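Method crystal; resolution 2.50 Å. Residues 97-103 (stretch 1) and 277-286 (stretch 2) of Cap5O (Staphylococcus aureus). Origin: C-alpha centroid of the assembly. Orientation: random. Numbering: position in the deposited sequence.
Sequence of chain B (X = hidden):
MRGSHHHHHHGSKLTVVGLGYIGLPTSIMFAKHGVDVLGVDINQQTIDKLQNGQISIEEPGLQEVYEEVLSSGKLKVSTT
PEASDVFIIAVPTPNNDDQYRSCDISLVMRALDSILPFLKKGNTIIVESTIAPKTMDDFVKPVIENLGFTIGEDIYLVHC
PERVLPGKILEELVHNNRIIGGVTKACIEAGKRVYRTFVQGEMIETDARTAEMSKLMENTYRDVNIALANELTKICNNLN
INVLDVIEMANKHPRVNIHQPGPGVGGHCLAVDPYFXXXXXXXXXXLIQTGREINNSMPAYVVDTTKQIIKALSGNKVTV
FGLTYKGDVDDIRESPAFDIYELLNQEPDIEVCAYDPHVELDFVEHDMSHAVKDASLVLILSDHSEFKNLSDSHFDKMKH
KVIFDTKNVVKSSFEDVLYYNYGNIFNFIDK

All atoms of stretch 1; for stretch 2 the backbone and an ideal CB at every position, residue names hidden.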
# COMPACT_ATOMS: atom_id res chain seq x y z
N ASP B 97 -13.17 11.88 17.68
CA ASP B 97 -13.81 10.63 18.07
C ASP B 97 -14.72 10.22 16.92
O ASP B 97 -15.90 10.61 16.86
CB ASP B 97 -14.52 10.72 19.43
CG ASP B 97 -13.55 10.80 20.60
OD1 ASP B 97 -12.74 9.86 20.78
OD2 ASP B 97 -13.63 11.80 21.36
N ASP B 98 -14.09 9.54 15.94
CA ASP B 98 -14.65 9.04 14.69
C ASP B 98 -13.78 7.88 14.15
O ASP B 98 -12.60 7.76 14.51
CB ASP B 98 -14.83 10.17 13.64
CG ASP B 98 -13.59 10.63 12.89
OD1 ASP B 98 -12.51 10.75 13.52
OD2 ASP B 98 -13.70 10.90 11.67
N GLN B 99 -14.40 7.04 13.30
CA GLN B 99 -13.88 5.84 12.65
C GLN B 99 -12.59 6.13 11.88
O GLN B 99 -11.53 5.58 12.21
CB GLN B 99 -14.93 5.23 11.68
CG GLN B 99 -16.41 5.44 12.06
CD GLN B 99 -16.96 6.81 11.71
OE1 GLN B 99 -16.99 7.23 10.54
NE2 GLN B 99 -17.42 7.55 12.72
N TYR B 100 -12.70 7.02 10.87
CA TYR B 100 -11.69 7.50 9.92
C TYR B 100 -10.46 8.17 10.54
O TYR B 100 -9.46 8.35 9.84
CB TYR B 100 -12.34 8.50 8.94
CG TYR B 100 -13.37 7.88 8.03
CD1 TYR B 100 -13.00 7.30 6.82
CD2 TYR B 100 -14.72 7.86 8.38
CE1 TYR B 100 -13.95 6.73 5.97
CE2 TYR B 100 -15.68 7.27 7.54
CZ TYR B 100 -15.28 6.71 6.34
OH TYR B 100 -16.22 6.13 5.51
N ARG B 101 -10.54 8.54 11.84
CA ARG B 101 -9.53 9.30 12.58
C ARG B 101 -9.13 10.59 11.81
O ARG B 101 -8.09 10.70 11.14
CB ARG B 101 -8.38 8.44 13.17
CG ARG B 101 -7.13 8.32 12.33
CD ARG B 101 -6.03 7.56 13.02
NE ARG B 101 -5.08 7.08 12.02
CZ ARG B 101 -3.86 6.62 12.28
NH1 ARG B 101 -3.42 6.57 13.53
NH2 ARG B 101 -3.08 6.21 11.30
N SER B 102 -10.07 11.53 11.81
CA SER B 102 -9.89 12.80 11.15
C SER B 102 -9.13 13.72 12.09
O SER B 102 -9.16 13.53 13.32
CB SER B 102 -11.24 13.41 10.81
OG SER B 102 -11.55 13.14 9.45
N CYS B 103 -8.42 14.68 11.51
CA CYS B 103 -7.69 15.67 12.29
C CYS B 103 -8.68 16.67 12.83
O CYS B 103 -9.58 17.11 12.11
CB CYS B 103 -6.64 16.37 11.44
SG CYS B 103 -5.40 15.29 10.66
N UNK B 277 -15.76 14.23 2.74
CA UNK B 277 -15.52 12.80 2.51
C UNK B 277 -15.86 11.82 3.66
O UNK B 277 -15.32 10.70 3.70
CB UNK B 277 -14.04 12.62 2.16
N UNK B 278 -16.78 12.23 4.56
CA UNK B 278 -17.30 11.42 5.68
C UNK B 278 -18.81 11.72 5.78
O UNK B 278 -19.61 10.79 5.74
CB UNK B 278 -16.58 11.73 6.99
N UNK B 279 -19.16 13.01 5.92
CA UNK B 279 -20.54 13.48 6.02
C UNK B 279 -21.26 13.56 4.66
O UNK B 279 -22.47 13.37 4.62
CB UNK B 279 -20.56 14.86 6.69
N UNK B 280 -20.52 13.82 3.56
CA UNK B 280 -21.15 13.95 2.23
C UNK B 280 -20.87 12.86 1.18
O UNK B 280 -21.71 12.68 0.29
CB UNK B 280 -20.71 15.29 1.63
N UNK B 281 -19.71 12.15 1.27
CA UNK B 281 -19.34 11.06 0.34
C UNK B 281 -18.47 9.96 1.04
O UNK B 281 -17.29 9.78 0.70
CB UNK B 281 -18.58 11.64 -0.85
N UNK B 282 -19.04 9.21 2.02
CA UNK B 282 -18.23 8.22 2.77
C UNK B 282 -17.85 6.94 2.03
O UNK B 282 -16.84 6.32 2.38
CB UNK B 282 -18.99 7.82 4.03
N UNK B 283 -18.66 6.53 1.03
CA UNK B 283 -18.41 5.33 0.24
C UNK B 283 -17.20 5.54 -0.68
O UNK B 283 -16.65 4.58 -1.22
CB UNK B 283 -19.65 4.96 -0.58
N UNK B 284 -16.76 6.81 -0.80
CA UNK B 284 -15.59 7.21 -1.58
C UNK B 284 -14.30 7.11 -0.75
O UNK B 284 -13.22 7.28 -1.33
CB UNK B 284 -15.77 8.64 -2.10
N UNK B 285 -14.41 6.85 0.58
CA UNK B 285 -13.29 6.64 1.52
C UNK B 285 -13.40 5.24 2.20
O UNK B 285 -12.94 5.04 3.33
CB UNK B 285 -13.28 7.74 2.58
N UNK B 286 -14.00 4.28 1.48
CA UNK B 286 -14.25 2.90 1.91
C UNK B 286 -12.98 2.11 2.30
O UNK B 286 -13.00 1.45 3.34
CB UNK B 286 -14.98 2.16 0.79

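Stretch 1 offers one dominant feature, the ring of Tyr 100, flanked by the carboxylate of Asp 98, the hydroxyl of Ser 102 and the amide end of Gln 99. The backbone of stretch 2 bends around that ring, and its positions divide by whether they meet it.

Position 277 sends its CA-to-CB bond sideways, and nothing of stretch 1 lies within 5.5 Å of the ideal CB. The contact leaves the choice wide; the deposited residue is Ile 277, whose side chain makes no contact with stretch 1.

Position 278 is the one that matters most. Its CA-to-CB bond points toward stretch 1, and its ideal CB stands 4.5 Å from Tyr 100 CD2, leaving room for a side chain to grow across the ring face. Beyond lie Asp 98 and Ser 102, so a polar chain could find a partner, but the aromatic surface favours an aliphatic one: leucine, isoleucine, methionine or perhaps valine. The residue is Ile 278, with chi1 m and chi2 t. Its CG1 sits 4.1 Å from the centroid of the Tyr 100 ring, 24° off the normal, a CH-pi contact over one face, and approaches Tyr 100 CD2 at 3.7 Å. The extended chi2 carries CD1 onward to 3.3 Å from Ser 102 OG and 3.7 Å from Asp 98 OD2. The methyl thus packs against polar atoms; the loop holds part of this wall in place itself, since Ser 102 N donates to Asp 98 OD1 at 3.1 Å. CG2 of Ile 278 also lies 3.8 Å from Tyr 100 CD2 and 4.3 Å from Gln 99 OE1.

Positions 279, 280 and 281 are out of reach of stretch 1, which therefore imposes no choice on them; small, polar or charged residues would all do. They are Ala 279, Lys 280 and Asp 281.

At 282 the CA-to-CB bond runs sideways, with the ideal CB 3.6 Å from Tyr 100 OH. A phi of -73° admits proline, and a small or compact residue would also suit this flank. Pro 282 sits beside it: its CB lies 3.7 Å from Tyr 100 OH, and its carbonyl O is 3.2 Å from that same OH. The carbonyl also accepts a backbone hydrogen bond from the N of residue 285 at 3.1 Å, helping to shape the turn beside the ring.

Position 283 points away and tolerates a long polar chain; it is Glu 283. Position 284 points sideways with no neighbour from stretch 1 near its ideal CB, again a permissive site, and holds Asn 284.

Position 285 is tighter. Its CA-to-CB bond points toward stretch 1, and the ideal CB is already 3.6 Å from Tyr 100 CE1, which favours a small residue such as alanine, glycine or serine; serine would also suit the N-cap position before the next helix. Ala 285 packs its CB 3.6 Å from Tyr 100 CE1, while its O lies 3.3 Å from CE1 of Tyr 100, at the ring edge.

Position 286 begins that helix and points away, so a helix-compatible residue of almost any length would suit; it is Lys 286, which makes no contact with stretch 1.

Stretch 2 (277-286) IIAKDPENAK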
# COMPACT_ATOMS: atom_id res chain seq x y z
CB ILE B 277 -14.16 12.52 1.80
CG1 ILE B 277 -12.99 13.13 2.60
CG2 ILE B 277 -14.21 13.00 0.34
CD1 ILE B 277 -11.66 12.68 2.23
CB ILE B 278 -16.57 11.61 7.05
CG1 ILE B 278 -15.05 11.31 6.95
CG2 ILE B 278 -17.23 10.74 8.14
CD1 ILE B 278 -14.24 11.73 8.14
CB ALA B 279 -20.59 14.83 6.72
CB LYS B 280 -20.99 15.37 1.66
CG LYS B 280 -21.57 16.51 2.52
CD LYS B 280 -23.00 16.30 3.10
CE LYS B 280 -24.13 16.38 2.09
NZ LYS B 280 -25.44 16.08 2.73
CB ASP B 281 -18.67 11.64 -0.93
CG ASP B 281 -18.83 10.81 -2.19
OD1 ASP B 281 -19.64 9.85 -2.17
OD2 ASP B 281 -18.18 11.13 -3.20
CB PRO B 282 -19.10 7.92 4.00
CG PRO B 282 -20.49 8.13 3.53
CD PRO B 282 -20.41 9.29 2.57
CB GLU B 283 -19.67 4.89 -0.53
CG GLU B 283 -20.86 4.55 0.35
CD GLU B 283 -20.80 3.22 1.09
OE1 GLU B 283 -20.32 3.21 2.24
OE2 GLU B 283 -21.27 2.20 0.53
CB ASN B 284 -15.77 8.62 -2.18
CG ASN B 284 -16.18 8.64 -3.63
OD1 ASN B 284 -16.68 7.65 -4.19
ND2 ASN B 284 -15.98 9.78 -4.28
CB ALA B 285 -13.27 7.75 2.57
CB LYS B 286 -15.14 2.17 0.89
CG LYS B 286 -15.67 0.78 1.31
CD LYS B 286 -16.54 0.75 2.58
CE LYS B 286 -16.30 -0.47 3.44
NZ LYS B 286 -16.57 -1.75 2.74
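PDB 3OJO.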